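Local coordinates for protein inactive dihydroorotase-like domain (Chaetomium thermophilum, PDB 5NNL) that is a catalytically inactive member of the dihydroorotase family, a domain with the beta/alpha-barrel build expected of that family, at residues Thr31-Ile35 / Gly69-Asp73; Ile78-Ser82 / Asn103-Asp107. All blocks are in the same frame, centred on the assembly; numbering follows the deposited sequence.

Interaction 1: residues Thr31-Ile35 / Gly69-Asp73; sequences TQASI and GVYCD
Thr31 on helix 26-37 and Tyr71 in the loop leading to strand 73-79 bring the two backbones closest, their CA atoms 5.2 Å apart. The one hydrogen bond between the segments runs from Tyr71 N to Thr31 OG1, 3.2 Å long and nearly straight at 167°. A chi1 of 64° sets this hydroxyl between the backbone N and carbonyl carbon of Thr31, where it also bonds to Gln28 O one turn back; two bonds thus hold the buried oxygen. The same rotation turns CG2 of Thr31 to Val70 and Cys72, whose SG lies 3.6 Å from Thr31 CB. Gln32 runs alongside the Tyr71 side chain, pointing the same way, with CG pressed 3.3 Å from Tyr71 CD2. Farther out its NE2 lies 3.7 Å from Tyr71 CE2, the amide standing almost perpendicular to the ring, 87° between planes. One turn on, Ile35 crosses Tyr71 at about a right angle and lays apolar carbon against its carbonyl, CB of Ile35 being 3.5 Å from Tyr71 O. Phe326, from the antiparallel side strands, meets the tyrosine ring edge-to-face and touches Gln32 and Ile35 as well. Packing of an outer helix onto the loop that enters a neighbouring strand belongs to the N-terminal end of the beta/alpha barrel, the fold of the amidohydrolase relatives.

Interaction 2: residues Ile78-Ser82 / Asn103-Asp107; sequences ITATS and NHLSD
Thr79 and His104 make the CH-pi contact of this pair: the methyl CG2 of Thr79 sits over one face of the imidazole, 4.0 Å from its centroid and displaced toward the CD2-NE2 rim. The two side chains cross at about a right angle. In Thr79 the methyl is anti to the backbone N, which carries it to the ring, while OG1 turns beside that N. A second methyl, CG2 of Thr81, comes to the ring edge, near its plane, 4.2 Å from His104 CD2.

No hydrogen bond joins the two segments; the polar groups are met within their own segment or by residues around them. His104 ND1 donates to Asn103 OD1 over 3.1 Å at 167°; the acceptor lies close to the imidazole plane, but the donor stands 57° above the carbonyl plane of the asparagine. This bond helps set the turn of the ring that receives the Thr79 methyl. Around the pair, Thr79 OG1 bonds to Ile53 O, Thr81 OG1 to Asn84 OD1, Ser106 OG to Asn108 N, and Thr81 O to His118 NE2.

Both segments belong to the C-terminal end of the beta/alpha barrel: 78-82 carries strand 73-79 into its following loop, and 103-107 is part of the loop from strand 98-100 to helix 111-121.

Van der Waals packing continues along the pair. Just past the strand end, the carbonyl O of Ala80 packs against His104 CB at 3.6 Å. Leu105 places CD2 3.8 Å from Thr81 C, against the peptide unit that leads into Ser82, and also touches Gln114 and Val115 of helix 111-121. At the more exposed end, Ser82 and Ser106 meet through their CB atoms at 3.9 Å.

How the interactions relate
Strand 73-79 connects the two contacts: Asp73, at the end of interaction 1, opens it, and Ile78 and Thr79 of interaction 2 close it. The contacts therefore mark opposite ends of one barrel strand, with centres 29 Å apart and nearest atoms about 15 Å apart, and they do not touch. Interaction 1 is the more buried, at the N-terminal end of the barrel, where the side strands cover it. Interaction 2 joins the end of this strand and its following loop to the next beta-to-alpha loop, at the C-terminal end, where barrel enzymes of this family carry their active sites; in this inactive domain no catalytic role is implied for its residues.

Interaction 1: residues Thr31-Ile35 / Gly69-Asp73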
loop_
_atom_site.group_PDB
_atom_site.type_symbol
_atom_site.label_atom_id
_atom_site.label_comp_id
_atom_site.label_asym_id
_atom_site.label_seq_id
_atom_site.Cartn_x
_atom_site.Cartn_y
_atom_site.Cartn_z
ATOM N N THR A 31 -7.987 2.299 9.837
ATOM C CA THR A 31 -8.122 0.888 10.186
ATOM C C THR A 31 -9.580 0.446 10.163
ATOM O O THR A 31 -9.858 -0.734 9.923
ATOM C CB THR A 31 -7.505 0.609 11.559
ATOM O OG1 THR A 31 -8.218 1.326 12.576
ATOM C CG2 THR A 31 -6.041 1.010 11.575
ATOM N N GLN A 32 -10.519 1.366 10.407
ATOM C CA GLN A 32 -11.939 1.035 10.299
ATOM C C GLN A 32 -12.308 0.710 8.860
ATOM O O GLN A 32 -12.852 -0.360 8.567
ATOM C CB GLN A 32 -12.806 2.196 10.796
ATOM C CG GLN A 32 -12.663 2.546 12.261
ATOM C CD GLN A 32 -13.520 3.744 12.650
ATOM O OE1 GLN A 32 -14.494 4.074 11.970
ATOM N NE2 GLN A 32 -13.161 4.399 13.749
ATOM N N ALA A 33 -12.040 1.648 7.950
ATOM C CA ALA A 33 -12.353 1.432 6.545
ATOM C C ALA A 33 -11.573 0.257 5.974
ATOM O O ALA A 33 -12.051 -0.417 5.055
ATOM C CB ALA A 33 -12.067 2.705 5.746
ATOM N N SER A 34 -10.374 -0.006 6.501
ATOM C CA SER A 34 -9.593 -1.143 6.025
ATOM C C SER A 34 -10.275 -2.463 6.369
ATOM O O SER A 34 -10.510 -3.299 5.488
ATOM C CB SER A 34 -8.183 -1.096 6.613
ATOM O OG SER A 34 -7.426 -0.046 6.038
ATOM N N ILE A 35 -10.611 -2.673 7.646
ATOM C CA ILE A 35 -11.218 -3.942 8.039
ATOM C C ILE A 35 -12.563 -4.116 7.347
ATOM O O ILE A 35 -12.930 -5.224 6.939
ATOM C CB ILE A 35 -11.339 -4.041 9.574
ATOM C CG1 ILE A 35 -11.605 -5.491 10.002
ATOM C CG2 ILE A 35 -12.442 -3.125 10.125
ATOM C CD1 ILE A 35 -10.441 -6.431 9.774
ATOM N N GLY A 69 -6.927 2.693 20.113
ATOM C CA GLY A 69 -7.514 1.473 19.591
ATOM C C GLY A 69 -7.636 1.449 18.080
ATOM O O GLY A 69 -8.089 2.422 17.470
ATOM N N VAL A 70 -7.238 0.336 17.466
ATOM C CA VAL A 70 -7.342 0.156 16.025
ATOM C C VAL A 70 -8.187 -1.079 15.744
ATOM O O VAL A 70 -8.361 -1.954 16.596
ATOM C CB VAL A 70 -5.964 0.036 15.342
ATOM C CG1 VAL A 70 -5.305 1.394 15.258
ATOM C CG2 VAL A 70 -5.074 -0.955 16.082
ATOM N N TYR A 71 -8.709 -1.140 14.521
ATOM C CA TYR A 71 -9.660 -2.171 14.132
ATOM C C TYR A 71 -9.087 -3.171 13.142
ATOM O O TYR A 71 -9.812 -4.066 12.694
ATOM C CB TYR A 71 -10.918 -1.513 13.563
ATOM C CG TYR A 71 -11.639 -0.705 14.612
ATOM C CD1 TYR A 71 -12.458 -1.325 15.553
ATOM C CD2 TYR A 71 -11.476 0.671 14.689
ATOM C CE1 TYR A 71 -13.111 -0.593 16.526
ATOM C CE2 TYR A 71 -12.127 1.413 15.658
ATOM C CZ TYR A 71 -12.940 0.774 16.576
ATOM O OH TYR A 71 -13.595 1.500 17.545
ATOM N N CYS A 72 -7.813 -3.039 12.786
ATOM C CA CYS A 72 -7.065 -4.082 12.108
ATOM C C CYS A 72 -5.647 -4.047 12.661
ATOM O O CYS A 72 -5.270 -3.121 13.384
ATOM C CB CYS A 72 -7.090 -3.898 10.581
ATOM S SG CYS A 72 -6.244 -2.423 9.971
ATOM N N ASP A 73 -4.863 -5.074 12.345
ATOM C CA ASP A 73 -3.455 -5.062 12.713
ATOM C C ASP A 73 -2.671 -4.188 11.738
ATOM O O ASP A 73 -3.097 -3.938 10.607
ATOM C CB ASP A 73 -2.889 -6.481 12.735
ATOM C CG ASP A 73 -3.528 -7.346 13.804
ATOM O OD1 ASP A 73 -4.117 -6.780 14.750
ATOM O OD2 ASP A 73 -3.439 -8.587 13.700
#

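Interaction 2: residues Ile78-Ser82 / Asn103-Asp107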
loop_
_atom_site.group_PDB
_atom_site.type_symbol
_atom_site.label_atom_id
_atom_site.label_comp_id
_atom_site.label_asym_id
_atom_site.label_seq_id
_atom_site.Cartn_x
_atom_site.Cartn_y
_atom_site.Cartn_z
ATOM N N ILE A 78 9.314 3.796 8.473
ATOM C CA ILE A 78 10.094 5.007 8.696
ATOM C C ILE A 78 10.737 5.456 7.391
ATOM O O ILE A 78 11.192 4.631 6.592
ATOM C CB ILE A 78 11.158 4.793 9.790
ATOM C CG1 ILE A 78 11.870 6.108 10.090
ATOM C CG2 ILE A 78 12.152 3.701 9.382
ATOM C CD1 ILE A 78 12.322 6.224 11.545
ATOM N N THR A 79 10.783 6.772 7.193
ATOM C CA THR A 79 11.304 7.380 5.977
ATOM C C THR A 79 12.791 7.678 6.101
ATOM O O THR A 79 13.256 8.182 7.128
ATOM C CB THR A 79 10.568 8.687 5.680
ATOM O OG1 THR A 79 9.172 8.517 5.936
ATOM C CG2 THR A 79 10.772 9.111 4.239
ATOM N N ALA A 80 13.526 7.390 5.035
ATOM C CA ALA A 80 14.934 7.736 4.975
ATOM C C ALA A 80 15.101 9.191 4.555
ATOM O O ALA A 80 14.303 9.740 3.791
ATOM C CB ALA A 80 15.671 6.822 3.995
ATOM N N THR A 81 16.159 9.813 5.069
ATOM C CA THR A 81 16.534 11.169 4.692
ATOM C C THR A 81 18.044 11.189 4.503
ATOM O O THR A 81 18.701 10.142 4.494
ATOM C CB THR A 81 16.076 12.205 5.731
ATOM O OG1 THR A 81 16.848 12.069 6.932
ATOM C CG2 THR A 81 14.593 12.051 6.052
ATOM N N SER A 82 18.593 12.398 4.357
ATOM C CA SER A 82 20.016 12.555 4.071
ATOM C C SER A 82 20.882 12.191 5.276
ATOM O O SER A 82 21.967 11.619 5.115
ATOM C CB SER A 82 20.297 13.993 3.631
ATOM O OG SER A 82 19.263 14.875 4.027
ATOM N N ASN A 103 13.165 12.099 -3.241
ATOM C CA ASN A 103 12.895 13.527 -3.112
ATOM C C ASN A 103 13.215 14.061 -1.720
ATOM O O ASN A 103 13.273 15.282 -1.541
ATOM C CB ASN A 103 11.428 13.819 -3.460
ATOM C CG ASN A 103 10.453 13.062 -2.575
ATOM O OD1 ASN A 103 10.840 12.138 -1.863
ATOM N ND2 ASN A 103 9.181 13.446 -2.619
ATOM N N HIS A 104 13.424 13.183 -0.736
ATOM C CA HIS A 104 13.824 13.601 0.603
ATOM C C HIS A 104 15.318 13.871 0.721
ATOM O O HIS A 104 15.757 14.371 1.763
ATOM C CB HIS A 104 13.446 12.531 1.637
ATOM C CG HIS A 104 12.022 12.597 2.094
ATOM N ND1 HIS A 104 10.956 12.605 1.220
ATOM C CD2 HIS A 104 11.488 12.646 3.338
ATOM C CE1 HIS A 104 9.828 12.663 1.906
ATOM N NE2 HIS A 104 10.123 12.689 3.192
ATOM N N LEU A 105 16.101 13.559 -0.305
ATOM C CA LEU A 105 17.547 13.501 -0.181
ATOM C C LEU A 105 18.194 14.809 -0.620
ATOM O O LEU A 105 17.626 15.594 -1.385
ATOM C CB LEU A 105 18.099 12.328 -0.995
ATOM C CG LEU A 105 17.444 10.982 -0.668
ATOM C CD1 LEU A 105 18.128 9.849 -1.413
ATOM C CD2 LEU A 105 17.455 10.709 0.826
ATOM N N SER A 106 19.401 15.033 -0.114
ATOM C CA SER A 106 20.123 16.272 -0.350
ATOM C C SER A 106 20.744 16.295 -1.742
ATOM O O SER A 106 21.115 15.258 -2.302
ATOM C CB SER A 106 21.218 16.452 0.703
ATOM O OG SER A 106 22.039 17.566 0.405
ATOM N N ASP A 107 20.858 17.500 -2.296
ATOM C CA ASP A 107 21.573 17.710 -3.546
ATOM C C ASP A 107 23.047 18.019 -3.330
ATOM O O ASP A 107 23.795 18.111 -4.310
ATOM C CB ASP A 107 20.922 18.849 -4.338
ATOM C CG ASP A 107 19.417 18.697 -4.439
ATOM O OD1 ASP A 107 18.716 19.049 -3.466
ATOM O OD2 ASP A 107 18.935 18.215 -5.486
#